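Local coordinates for protein transcriptional regulator AcuR (Rhodobacter sphaeroides 2.4.1, PDB 3BRU) that represses transcription of its own operon as a TetR-family DNA-binding regulator, probably by binding two operator sequences in the promoter, at residues A31-I36 with S66-F71; K46-S50 with E136-P141; F89-D94 with W155-T159; A115-M119 with P202-H206; G170-H176 with G213-V217. All blocks are in the same frame, centred on the assembly; numbering follows the deposited sequence.

Interaction 1. Residues A31-I36 with S66-F71; sequences AHQSLI and SFYHYF
In the TetR-type helix-turn-helix domain, His32 and Leu35 on helix 31-45 pack against Tyr70 at the end of helix 64-70 and Phe71 just after it. That second helix belongs to the predicted DNA-binding helix-turn-helix motif. The two short axes are almost perpendicular, at 91°. His32, Tyr70 and Phe71 form an aromatic cluster. The His32 ring turns its edge to one face of Tyr70 in a T-shaped pair, with the ring centroids 5.1 Å apart and the planes at 59°. His32 CB adds a CH-pi contact over the same ring, 4.3 Å from the Tyr70 centroid. With CG anti to the backbone N (chi1 -171°), the His32 ring and CB both reach Tyr70. The rings of His32 and Phe71 meet only rim to rim. One water links the two helices: it accepts from His32 N at 3.0 Å and lies 2.8 Å from Tyr70 OH. Beside the cluster, Leu35 and Ile36 make apolar contacts. Leu35 CD1 sits 3.8 Å from Phe67 CA, and it also meets the edge of the Phe71 ring at CE2, 4.0 Å away. Leu35 CD2 touches the edge of the Phe67 ring. Ile36 CD1 approaches Phe71 CZ. Helix 53-60 packs on Leu35 through Ile56 and Ala60. Helix 74-97 also packs here, with Phe77 against the rings of Phe67 and Phe71, and Leu81 and Ala84 against Ile36.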
# COMPACT_ATOMS: atom_id res chain seq x y z
N ALA A 31 4.46 -30.17 11.90
CA ALA A 31 3.55 -29.89 10.77
C ALA A 31 2.90 -28.50 10.84
O ALA A 31 2.90 -27.78 9.81
CB ALA A 31 2.51 -30.98 10.57
N HIS A 32 2.34 -28.12 12.00
CA HIS A 32 1.75 -26.81 12.20
C HIS A 32 2.75 -25.65 12.02
O HIS A 32 2.45 -24.70 11.27
CB HIS A 32 1.14 -26.70 13.57
CG HIS A 32 0.34 -25.45 13.77
ND1 HIS A 32 0.82 -24.36 14.47
CD2 HIS A 32 -0.92 -25.12 13.38
CE1 HIS A 32 -0.11 -23.42 14.50
NE2 HIS A 32 -1.17 -23.86 13.85
N GLN A 33 3.91 -25.69 12.70
CA GLN A 33 4.86 -24.61 12.44
C GLN A 33 5.29 -24.52 10.99
O GLN A 33 5.49 -23.42 10.51
CB GLN A 33 6.03 -24.46 13.43
CG GLN A 33 7.35 -25.20 13.23
CD GLN A 33 8.26 -24.83 12.05
OE1 GLN A 33 8.93 -25.70 11.55
NE2 GLN A 33 8.31 -23.57 11.64
N SER A 34 5.43 -25.65 10.30
CA SER A 34 5.89 -25.65 8.92
C SER A 34 4.86 -24.94 8.05
O SER A 34 5.24 -24.19 7.14
CB SER A 34 6.06 -27.07 8.37
OG SER A 34 7.01 -27.77 9.13
N LEU A 35 3.58 -25.21 8.31
CA LEU A 35 2.46 -24.62 7.56
C LEU A 35 2.44 -23.11 7.76
O LEU A 35 2.44 -22.37 6.78
CB LEU A 35 1.14 -25.26 7.96
CG LEU A 35 0.95 -26.68 7.42
CD1 LEU A 35 -0.33 -27.33 7.97
CD2 LEU A 35 1.01 -26.79 5.87
N ILE A 36 2.51 -22.67 9.02
CA ILE A 36 2.52 -21.25 9.32
C ILE A 36 3.73 -20.54 8.67
O ILE A 36 3.56 -19.48 8.02
CB ILE A 36 2.50 -21.03 10.82
CG1 ILE A 36 1.18 -21.57 11.41
CG2 ILE A 36 2.81 -19.55 11.18
CD1 ILE A 36 -0.07 -20.71 11.13
N SER A 66 -2.74 -33.30 6.91
CA SER A 66 -2.24 -32.49 8.04
C SER A 66 -2.71 -31.03 7.97
O SER A 66 -3.01 -30.43 8.99
CB SER A 66 -0.72 -32.54 8.14
OG SER A 66 -0.29 -33.85 8.35
N PHE A 67 -2.75 -30.48 6.76
CA PHE A 67 -3.34 -29.19 6.55
C PHE A 67 -4.80 -29.19 7.02
O PHE A 67 -5.22 -28.29 7.75
CB PHE A 67 -3.23 -28.77 5.08
CG PHE A 67 -3.79 -27.42 4.81
CD1 PHE A 67 -2.98 -26.30 4.91
CD2 PHE A 67 -5.14 -27.26 4.51
CE1 PHE A 67 -3.50 -25.03 4.68
CE2 PHE A 67 -5.69 -25.97 4.29
CZ PHE A 67 -4.87 -24.86 4.38
N TYR A 68 -5.58 -30.20 6.63
CA TYR A 68 -7.03 -30.19 6.97
C TYR A 68 -7.33 -30.60 8.40
O TYR A 68 -8.41 -30.34 8.90
CB TYR A 68 -7.91 -30.90 5.92
CG TYR A 68 -7.95 -30.09 4.64
CD1 TYR A 68 -8.55 -28.82 4.61
CD2 TYR A 68 -7.30 -30.55 3.49
CE1 TYR A 68 -8.54 -28.06 3.44
CE2 TYR A 68 -7.28 -29.80 2.32
CZ TYR A 68 -7.90 -28.56 2.29
OH TYR A 68 -7.88 -27.83 1.11
N HIS A 69 -6.34 -31.17 9.06
CA HIS A 69 -6.41 -31.42 10.48
C HIS A 69 -6.56 -30.10 11.25
O HIS A 69 -7.33 -30.01 12.20
CB HIS A 69 -5.15 -32.14 10.95
CG HIS A 69 -5.16 -32.48 12.41
ND1 HIS A 69 -5.99 -33.45 12.94
CD2 HIS A 69 -4.44 -31.99 13.45
CE1 HIS A 69 -5.77 -33.55 14.24
NE2 HIS A 69 -4.84 -32.67 14.58
N TYR A 70 -5.80 -29.09 10.81
CA TYR A 70 -5.70 -27.83 11.50
C TYR A 70 -6.60 -26.76 10.93
O TYR A 70 -7.08 -25.91 11.67
CB TYR A 70 -4.23 -27.37 11.48
CG TYR A 70 -3.31 -28.20 12.36
CD1 TYR A 70 -3.40 -28.15 13.76
CD2 TYR A 70 -2.35 -29.05 11.80
CE1 TYR A 70 -2.54 -28.91 14.58
CE2 TYR A 70 -1.51 -29.82 12.60
CZ TYR A 70 -1.60 -29.74 13.99
OH TYR A 70 -0.77 -30.48 14.78
N PHE A 71 -6.82 -26.75 9.62
CA PHE A 71 -7.52 -25.61 9.00
C PHE A 71 -8.64 -26.13 8.15
O PHE A 71 -8.48 -27.19 7.53
CB PHE A 71 -6.54 -24.77 8.15
CG PHE A 71 -5.29 -24.36 8.91
CD1 PHE A 71 -5.36 -23.48 9.99
CD2 PHE A 71 -4.05 -24.91 8.57
CE1 PHE A 71 -4.22 -23.13 10.68
CE2 PHE A 71 -2.91 -24.56 9.26
CZ PHE A 71 -2.99 -23.66 10.31
O HOH W 1 1.97 -30.06 14.32

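Interaction 2. Residues K46-S50 with E136-P141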
# COMPACT_ATOMS: atom_id res chain seq x y z
N LYS A 46 4.38 -12.81 -2.05
CA LYS A 46 3.37 -12.70 -3.11
C LYS A 46 2.11 -12.10 -2.49
O LYS A 46 2.10 -10.94 -2.11
CB LYS A 46 3.12 -14.05 -3.79
CG LYS A 46 4.38 -14.63 -4.34
CD LYS A 46 4.17 -15.48 -5.56
CE LYS A 46 3.93 -16.94 -5.19
NZ LYS A 46 3.57 -17.71 -6.41
N GLY A 47 1.07 -12.88 -2.34
CA GLY A 47 -0.07 -12.43 -1.58
C GLY A 47 -1.01 -13.61 -1.54
O GLY A 47 -0.70 -14.70 -2.06
N TYR A 48 -2.18 -13.40 -0.93
CA TYR A 48 -3.18 -14.45 -0.78
C TYR A 48 -3.73 -14.98 -2.12
O TYR A 48 -3.72 -16.20 -2.33
CB TYR A 48 -4.28 -13.93 0.12
CG TYR A 48 -5.39 -14.89 0.41
CD1 TYR A 48 -5.38 -15.62 1.60
CD2 TYR A 48 -6.47 -15.05 -0.47
CE1 TYR A 48 -6.43 -16.49 1.90
CE2 TYR A 48 -7.54 -15.92 -0.16
CZ TYR A 48 -7.50 -16.62 1.04
OH TYR A 48 -8.49 -17.50 1.38
N SER A 49 -4.18 -14.08 -3.00
CA SER A 49 -4.73 -14.46 -4.33
C SER A 49 -3.78 -15.27 -5.23
O SER A 49 -4.23 -16.00 -6.09
CB SER A 49 -5.19 -13.24 -5.15
OG SER A 49 -5.91 -12.29 -4.38
N SER A 50 -2.46 -15.12 -5.02
CA SER A 50 -1.41 -15.73 -5.84
C SER A 50 -1.02 -17.12 -5.36
O SER A 50 -0.37 -17.88 -6.07
CB SER A 50 -0.17 -14.86 -5.75
OG SER A 50 -0.02 -14.14 -6.94
N GLU A 136 -5.25 -6.32 -1.27
CA GLU A 136 -6.10 -7.20 -2.08
C GLU A 136 -7.48 -7.54 -1.48
O GLU A 136 -8.12 -8.51 -1.89
CB GLU A 136 -5.35 -8.47 -2.49
CG GLU A 136 -4.96 -9.38 -1.36
CD GLU A 136 -3.83 -10.35 -1.75
OE1 GLU A 136 -2.88 -10.48 -0.91
OE2 GLU A 136 -3.88 -10.95 -2.89
N MSE A 137 -7.93 -6.72 -0.54
CA MSE A 137 -9.19 -6.91 0.15
C MSE A 137 -10.39 -7.24 -0.79
O MSE A 137 -11.23 -8.05 -0.43
CB MSE A 137 -9.48 -5.71 1.05
CG MSE A 137 -10.68 -5.89 2.00
SE MSE A 137 -10.57 -7.39 3.27
CE MSE A 137 -12.22 -8.42 2.81
N GLY A 138 -10.46 -6.65 -1.99
CA GLY A 138 -11.55 -6.96 -2.92
C GLY A 138 -11.65 -8.44 -3.28
O GLY A 138 -12.73 -8.92 -3.66
N ALA A 139 -10.54 -9.19 -3.17
CA ALA A 139 -10.54 -10.61 -3.56
C ALA A 139 -10.57 -11.57 -2.35
O ALA A 139 -10.49 -12.80 -2.53
CB ALA A 139 -9.36 -10.92 -4.48
N LEU A 140 -10.72 -11.02 -1.15
CA LEU A 140 -10.66 -11.78 0.09
C LEU A 140 -12.04 -12.05 0.66
O LEU A 140 -12.95 -11.26 0.45
CB LEU A 140 -9.82 -11.03 1.15
CG LEU A 140 -8.33 -10.87 0.81
CD1 LEU A 140 -7.62 -10.22 2.00
CD2 LEU A 140 -7.62 -12.19 0.36
N PRO A 141 -12.19 -13.16 1.41
CA PRO A 141 -13.43 -13.47 2.18
C PRO A 141 -13.73 -12.30 3.12
O PRO A 141 -12.78 -11.72 3.66
CB PRO A 141 -13.03 -14.70 3.01
CG PRO A 141 -11.87 -15.31 2.29
CD PRO A 141 -11.14 -14.19 1.61
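Glu136 reaches Tyr48 and Ser49 where the helix-turn-helix domain meets the C-terminal domain of this TetR-family repressor. Segment 46-50 is the loop between helices 31-45 and 53-60. Segment 136-141 joins helices 129-135 and 143-167 and contains a short 3-10 turn.

The polar part is three hydrogen bonds to one carboxylate. Glu136 CG lies between backbone N and carbonyl carbon (chi1 65°), and the chain runs on extended. Glu136 OE1 accepts from Tyr48 N at 3.0 Å. Glu136 OE2 accepts from Ser49 N at 3.1 Å and from Ser49 OG at 2.9 Å. The two backbone N-H groups come from above the carboxylate plane. Ser49 OG arrives on the anti side of OE2, tilted 29° from the plane. These bonds probably fix the rotation of the carboxylate. With an alanine here, the Tyr48 N-H and both Ser49 donors would lose this acceptor group, and the loop would probably be freer to shift. Gly47 CA is 3.5 Å from Glu136 OE1, and a CB there would clash with it. Across the dimer, Ser50 OG is hydrogen-bonded to Ser49 OG of the second subunit, and Ser49 OG weakly to Ser50 OG of the second subunit.

The apolar part is the Tyr48 ring beside Leu140 and Pro141. Phe144 meets the ring edge-to-face, and Lys74 makes a cation-pi contact with it. Ala139 CB lies 3.7 Å from Ser49 OG.

Interaction 3. Residues F89-D94 with W155-T159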
# COMPACT_ATOMS: atom_id res chain seq x y z
N PHE A 89 4.86 -9.89 15.31
CA PHE A 89 5.09 -8.48 15.11
C PHE A 89 5.00 -7.67 16.39
O PHE A 89 5.74 -6.70 16.52
CB PHE A 89 4.08 -7.92 14.10
CG PHE A 89 4.52 -6.64 13.48
CD1 PHE A 89 5.44 -6.66 12.42
CD2 PHE A 89 4.06 -5.41 13.96
CE1 PHE A 89 5.86 -5.45 11.84
CE2 PHE A 89 4.49 -4.21 13.39
CZ PHE A 89 5.37 -4.23 12.32
N ALA A 90 4.08 -8.03 17.29
CA ALA A 90 3.96 -7.39 18.59
C ALA A 90 5.30 -7.48 19.33
O ALA A 90 5.68 -6.52 20.02
CB ALA A 90 2.87 -8.02 19.40
N ARG A 91 6.02 -8.59 19.20
CA ARG A 91 7.33 -8.76 19.86
C ARG A 91 8.44 -7.87 19.29
O ARG A 91 9.38 -7.49 20.00
CB ARG A 91 7.77 -10.24 19.87
CG ARG A 91 6.86 -11.08 20.74
CD ARG A 91 7.55 -12.27 21.37
NE ARG A 91 6.58 -13.05 22.11
CZ ARG A 91 5.95 -14.13 21.63
NH1 ARG A 91 5.06 -14.76 22.40
NH2 ARG A 91 6.21 -14.59 20.40
N LEU A 92 8.35 -7.56 18.01
CA LEU A 92 9.30 -6.66 17.43
C LEU A 92 9.03 -5.22 17.90
O LEU A 92 9.97 -4.49 18.23
CB LEU A 92 9.34 -6.87 15.92
CG LEU A 92 9.61 -5.75 14.91
CD1 LEU A 92 10.39 -6.26 13.69
CD2 LEU A 92 8.23 -5.27 14.47
N LEU A 93 7.77 -4.83 17.97
CA LEU A 93 7.37 -3.55 18.56
C LEU A 93 7.73 -3.44 20.04
O LEU A 93 8.03 -2.36 20.52
CB LEU A 93 5.85 -3.32 18.38
CG LEU A 93 5.27 -2.87 17.03
CD1 LEU A 93 3.75 -2.71 17.08
CD2 LEU A 93 5.91 -1.58 16.54
N ASP A 94 7.67 -4.55 20.77
CA ASP A 94 8.01 -4.56 22.19
C ASP A 94 9.45 -4.14 22.39
O ASP A 94 9.77 -3.41 23.32
CB ASP A 94 7.83 -5.96 22.78
CG ASP A 94 6.37 -6.31 23.03
OD1 ASP A 94 5.50 -5.40 22.97
OD2 ASP A 94 6.07 -7.50 23.28
N TRP A 155 -1.54 -1.53 16.26
CA TRP A 155 -0.29 -0.86 15.99
C TRP A 155 -0.40 0.65 16.22
O TRP A 155 0.51 1.26 16.83
CB TRP A 155 0.16 -1.17 14.59
CG TRP A 155 0.48 -2.63 14.35
CD1 TRP A 155 0.65 -3.63 15.29
CD2 TRP A 155 0.68 -3.24 13.07
NE1 TRP A 155 0.94 -4.82 14.66
CE2 TRP A 155 0.97 -4.62 13.31
CE3 TRP A 155 0.66 -2.77 11.74
CZ2 TRP A 155 1.21 -5.52 12.26
CZ3 TRP A 155 0.91 -3.67 10.70
CH2 TRP A 155 1.18 -5.03 10.96
N GLN A 156 -1.50 1.23 15.74
CA GLN A 156 -1.80 2.65 15.89
C GLN A 156 -1.99 3.06 17.35
O GLN A 156 -1.49 4.10 17.75
CB GLN A 156 -3.06 3.01 15.07
CG GLN A 156 -2.80 3.15 13.59
CD GLN A 156 -4.07 3.34 12.74
OE1 GLN A 156 -4.00 3.23 11.52
NE2 GLN A 156 -5.22 3.60 13.38
N ARG A 157 -2.69 2.26 18.14
CA ARG A 157 -2.85 2.52 19.58
C ARG A 157 -1.50 2.51 20.33
O ARG A 157 -1.29 3.29 21.27
CB ARG A 157 -3.74 1.46 20.22
CG ARG A 157 -5.10 1.91 20.53
CD ARG A 157 -5.91 0.78 21.25
NE ARG A 157 -6.43 -0.20 20.29
CZ ARG A 157 -6.05 -1.47 20.24
NH1 ARG A 157 -5.15 -1.98 21.12
NH2 ARG A 157 -6.57 -2.25 19.30
N ARG A 158 -0.61 1.60 19.96
CA ARG A 158 0.69 1.53 20.63
C ARG A 158 1.53 2.77 20.29
O ARG A 158 2.22 3.32 21.14
CB ARG A 158 1.44 0.25 20.27
CG ARG A 158 0.75 -1.01 20.75
CD ARG A 158 1.63 -2.23 20.49
NE ARG A 158 2.81 -2.23 21.36
CZ ARG A 158 3.64 -3.27 21.53
NH1 ARG A 158 3.44 -4.42 20.87
NH2 ARG A 158 4.65 -3.16 22.37
N THR A 159 1.41 3.21 19.04
CA THR A 159 2.16 4.33 18.49
C THR A 159 1.68 5.68 19.04
O THR A 159 2.50 6.52 19.37
CB THR A 159 2.12 4.27 16.95
OG1 THR A 159 2.53 2.96 16.57
CG2 THR A 159 3.05 5.28 16.29
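Phe89 turns its ring toward Trp155 because its CG lies opposite the backbone N (chi1 -159°). Arg158 starts out extended and then bends at its third torsion (chi3 70°), which sets one guanidinium face against Leu93 CB and brings the group up to Asp94. The contact joins two long helices of the all-helical TetR fold. Helix 74-97 runs from the DNA-binding domain into the body of the protein, and helix 143-167 belongs to the C-terminal domain. Their short axes run nearly parallel, 11.9 Å apart, so long side chains bridge the gap.

At one end the two aromatic rings overlap obliquely. The Phe89 ring and the six-membered ring of Trp155 have centroids 4.3 Å apart and planes at 38°. Phe89 CE2 lies over one face of the indole. Phe89 CD2 comes within 3.3 Å of Trp155 NE1. The other face of Phe89 carries Leu92 CD2 of its own helix. Leu93 CD1 meets Trp155 CD1 at 3.7 Å and so sits between the aromatic pair and the arginine.

Trp186 of helix 178-199 meets the ring of Trp155 and packs on Phe89. Phe111 of helix 104-120 touches Phe89 and Leu93.

At the other end Arg158 and Asp94 form a salt bridge. Arg158 NH2 is modelled 2.5 Å from Asp94 OD1, so short that the exact value is doubtful. Arg158 NH1 donates to Ala90 O at 3.2 Å, an oxygen that also accepts from Asp94 N within the helix. Leu93 CB lies over one face of the guanidinium, 3.6 Å from Arg158 NH1.

Interaction 4. Residues A115-M119 with P202-H206; sequences AEEGM and PDPLH
Glu116 and Leu205 bury the most surface here, and Glu116 also holds His206. The Glu116 chain is fully extended from its first torsion onward (chi1 178°), so it reaches straight across from helix 115-119. His206 NE2 donates to Glu116 OE2 at 2.9 Å. The bond uses the syn side of the carboxylate, 27° out of its plane. Carboxylate and imidazole planes are turned 44° from each other. This His-carboxylate pair would probably make a protonated histidine more stable. Glu116 OE2 also lies 3.2 Å from Pro202 CB.

Leu205 supplies the apolar half. Its CD1 packs along the aliphatic part of Glu116, 3.9 Å from CG. The same methyl is 4.2 Å from SE of selenomethionine Met119. Shortening Glu116 to an alanine would probably cost His206 NE2 this acceptor and the Leu205 methyl its packing against CG.

The contact joins two helices of the C-terminal domain near the protein surface. Helix 104-120 meets the start of helix 203-212. Helix 178-199 packs beside both, with Ala196 against Met119 and Arg195 against Pro204. Phe124, in the loop after helix 104-120, touches Met119 and Pro202.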
# COMPACT_ATOMS: atom_id res chain seq x y z
N ALA A 115 12.98 -2.88 11.25
CA ALA A 115 12.11 -3.36 10.22
C ALA A 115 12.86 -3.36 8.89
O ALA A 115 12.76 -4.30 8.13
CB ALA A 115 10.81 -2.52 10.15
N GLU A 116 13.62 -2.31 8.61
CA GLU A 116 14.47 -2.29 7.41
C GLU A 116 15.53 -3.41 7.38
O GLU A 116 15.76 -4.04 6.33
CB GLU A 116 15.15 -0.94 7.28
CG GLU A 116 16.10 -0.83 6.07
CD GLU A 116 16.75 0.56 5.93
OE1 GLU A 116 16.25 1.54 6.59
OE2 GLU A 116 17.78 0.67 5.19
N GLU A 117 16.18 -3.64 8.52
CA GLU A 117 17.13 -4.74 8.66
C GLU A 117 16.50 -6.09 8.38
O GLU A 117 17.11 -6.95 7.72
CB GLU A 117 17.79 -4.74 10.04
CG GLU A 117 18.82 -3.61 10.20
CD GLU A 117 19.18 -3.28 11.67
OE1 GLU A 117 18.60 -3.89 12.60
OE2 GLU A 117 20.09 -2.42 11.88
N GLY A 118 15.28 -6.29 8.88
CA GLY A 118 14.51 -7.47 8.59
C GLY A 118 14.25 -7.60 7.11
O GLY A 118 14.50 -8.65 6.54
N MSE A 119 13.75 -6.54 6.48
CA MSE A 119 13.47 -6.57 5.03
C MSE A 119 14.73 -6.80 4.18
O MSE A 119 14.65 -7.47 3.14
CB MSE A 119 12.78 -5.29 4.56
CG MSE A 119 11.32 -5.12 4.93
SE MSE A 119 10.68 -3.56 3.88
CE MSE A 119 10.62 -4.38 2.04
N PRO A 202 15.98 0.11 0.02
CA PRO A 202 15.39 0.80 1.19
C PRO A 202 15.06 2.28 0.99
O PRO A 202 14.47 2.89 1.87
CB PRO A 202 16.47 0.61 2.26
CG PRO A 202 17.75 0.65 1.50
CD PRO A 202 17.45 0.02 0.13
N ASP A 203 15.37 2.85 -0.16
CA ASP A 203 15.21 4.28 -0.41
C ASP A 203 13.85 4.88 -0.03
O ASP A 203 13.83 5.95 0.57
CB ASP A 203 15.54 4.62 -1.86
CG ASP A 203 16.89 4.05 -2.30
OD1 ASP A 203 17.25 2.94 -1.84
OD2 ASP A 203 17.59 4.73 -3.11
N PRO A 204 12.73 4.21 -0.41
CA PRO A 204 11.41 4.75 -0.02
C PRO A 204 11.18 4.77 1.48
O PRO A 204 10.40 5.60 1.96
CB PRO A 204 10.42 3.80 -0.71
CG PRO A 204 11.21 3.14 -1.80
CD PRO A 204 12.58 2.99 -1.24
N LEU A 205 11.83 3.86 2.21
CA LEU A 205 11.79 3.86 3.64
C LEU A 205 12.44 5.11 4.19
O LEU A 205 11.87 5.74 5.08
CB LEU A 205 12.48 2.61 4.22
CG LEU A 205 11.95 1.25 3.75
CD1 LEU A 205 12.73 0.12 4.44
CD2 LEU A 205 10.44 1.14 4.00
N HIS A 206 13.63 5.46 3.67
CA HIS A 206 14.39 6.58 4.19
C HIS A 206 13.67 7.87 3.83
O HIS A 206 13.60 8.83 4.62
CB HIS A 206 15.81 6.62 3.61
CG HIS A 206 16.60 5.36 3.83
ND1 HIS A 206 17.66 5.00 3.02
CD2 HIS A 206 16.51 4.39 4.77
CE1 HIS A 206 18.20 3.88 3.46
NE2 HIS A 206 17.50 3.47 4.51

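Interaction 5. Residues G170-H176 with G213-V217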
# COMPACT_ATOMS: atom_id res chain seq x y z
N GLY A 170 8.40 16.67 26.04
CA GLY A 170 8.80 17.80 25.20
C GLY A 170 9.38 17.52 23.81
O GLY A 170 9.83 18.44 23.13
N GLU A 171 9.34 16.27 23.38
CA GLU A 171 9.90 15.87 22.07
C GLU A 171 8.97 16.17 20.90
O GLU A 171 9.43 16.37 19.77
CB GLU A 171 10.22 14.37 22.06
CG GLU A 171 11.59 13.99 22.65
CD GLU A 171 11.99 12.57 22.29
OE1 GLU A 171 11.13 11.69 22.35
OE2 GLU A 171 13.17 12.34 21.97
N LEU A 172 7.67 16.17 21.20
CA LEU A 172 6.61 16.48 20.26
C LEU A 172 5.89 17.71 20.80
O LEU A 172 5.77 17.87 22.02
CB LEU A 172 5.62 15.31 20.22
CG LEU A 172 5.07 14.70 18.94
CD1 LEU A 172 3.70 14.17 19.21
CD2 LEU A 172 5.04 15.65 17.73
N SER A 173 5.42 18.59 19.92
CA SER A 173 4.80 19.82 20.40
C SER A 173 3.39 19.51 20.89
O SER A 173 2.73 18.62 20.34
CB SER A 173 4.83 20.93 19.33
OG SER A 173 3.68 20.93 18.49
N ALA A 174 2.95 20.22 21.93
CA ALA A 174 1.60 20.07 22.49
C ALA A 174 0.54 20.27 21.42
O ALA A 174 -0.59 19.83 21.56
CB ALA A 174 1.39 21.04 23.63
N ASP A 175 0.94 20.93 20.35
CA ASP A 175 0.14 21.17 19.16
C ASP A 175 -0.48 19.93 18.46
O ASP A 175 -1.66 19.94 18.09
CB ASP A 175 1.06 21.86 18.16
CG ASP A 175 0.36 22.86 17.34
OD1 ASP A 175 1.05 23.65 16.68
OD2 ASP A 175 -0.89 22.86 17.37
N HIS A 176 0.33 18.88 18.29
CA HIS A 176 -0.04 17.68 17.54
C HIS A 176 -1.05 16.76 18.22
O HIS A 176 -1.02 16.59 19.45
CB HIS A 176 1.23 16.88 17.24
CG HIS A 176 2.06 17.48 16.16
ND1 HIS A 176 1.74 17.35 14.83
CD2 HIS A 176 3.16 18.26 16.21
CE1 HIS A 176 2.62 18.02 14.10
NE2 HIS A 176 3.49 18.58 14.92
N GLY A 213 9.72 12.78 9.89
CA GLY A 213 10.51 13.30 11.04
C GLY A 213 10.41 14.80 11.27
O GLY A 213 10.68 15.27 12.39
N ARG A 214 10.00 15.55 10.24
CA ARG A 214 9.75 16.99 10.30
C ARG A 214 8.56 17.33 11.19
O ARG A 214 8.44 18.47 11.64
CB ARG A 214 9.39 17.54 8.93
CG ARG A 214 10.38 17.37 7.82
CD ARG A 214 11.59 18.16 8.04
NE ARG A 214 12.15 18.59 6.77
CZ ARG A 214 12.29 19.87 6.39
NH1 ARG A 214 12.84 20.13 5.21
NH2 ARG A 214 11.91 20.88 7.19
N HIS A 215 7.66 16.38 11.40
CA HIS A 215 6.50 16.60 12.27
C HIS A 215 6.91 16.78 13.74
O HIS A 215 6.12 17.23 14.54
CB HIS A 215 5.48 15.46 12.17
CG HIS A 215 4.77 15.38 10.85
ND1 HIS A 215 3.93 16.38 10.39
CD2 HIS A 215 4.76 14.41 9.90
CE1 HIS A 215 3.43 16.02 9.21
NE2 HIS A 215 3.91 14.83 8.90
N PHE A 216 8.16 16.41 14.07
CA PHE A 216 8.66 16.42 15.44
C PHE A 216 9.56 17.61 15.73
O PHE A 216 10.19 18.14 14.83
CB PHE A 216 9.44 15.13 15.74
CG PHE A 216 8.76 13.85 15.26
CD1 PHE A 216 7.49 13.51 15.69
CD2 PHE A 216 9.43 12.97 14.41
CE1 PHE A 216 6.87 12.33 15.27
CE2 PHE A 216 8.83 11.78 13.99
CZ PHE A 216 7.54 11.46 14.42
N VAL A 217 9.62 18.00 17.00
CA VAL A 217 10.46 19.13 17.42
C VAL A 217 11.95 18.80 17.26
O VAL A 217 12.62 19.39 16.42
CB VAL A 217 10.19 19.56 18.89
CG1 VAL A 217 11.16 20.68 19.32
CG2 VAL A 217 8.73 19.98 19.07
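Leu172 and Phe216 meet where the loop after helix 143-167 passes the last modelled residues of the chain. Phe216 has CG opposite its carbonyl carbon (chi1 -45°). Its ring edge then faces Leu172, with CD1 3.8 Å from Leu172 CD2, near the ring plane. The first torsion of Leu172 is unusual (chi1 -134°), away from the common staggered positions. It brings CD2 against the backbone as well, 3.7 Å from His215 O. Leu181 of helix 178-199 packs on Leu172, His215 and Phe216 alike.

Val217 CG2, anti to the carbonyl carbon, is the branch that touches the loop. It is 3.7 Å from Ser173 N and 4.0 Å from Ser173 CB. Val217 CB sits 3.4 Å from Glu171 O.

The loop begins with a Schellman motif that ends helix 143-167. Gly170 is its C-prime residue, at positive phi, where a CB would press on the preceding carbonyl. Just beyond it Glu171 O accepts from Val217 N at 3.2 Å, which ties the two loops by their backbones. The Glu171 side chain turns away, and its OE1 accepts from Leu105 N.

His176 reaches the other segment with its ring. NE2 is 3.0 Å from His215 O, but the angle is too poor for a hydrogen bond. The His215 ring meets His215 of the second subunit, and Arg214 NH1 donates to Asp175 O of that subunit.

The five contacts are spread along the molecule from the DNA-binding end to the far end of the C-terminal domain. The second segment of interaction 1 lies in the predicted DNA-binding motif, and interaction 5 is about 46 Å away, centre to centre. Interaction 2 lies about 20 Å from interaction 1, centre to centre, and joins the two domains. Its segments alternate along the chain with those of interactions 1, 3 and 4. Helix 74-97 follows helix 64-70 and carries the first segment of interaction 3. Interactions 3 and 4 have centres about 17 Å apart and nearest atoms about 5 Å apart. Interactions 2 and 5, about 37 Å apart between centres, both touch the second subunit.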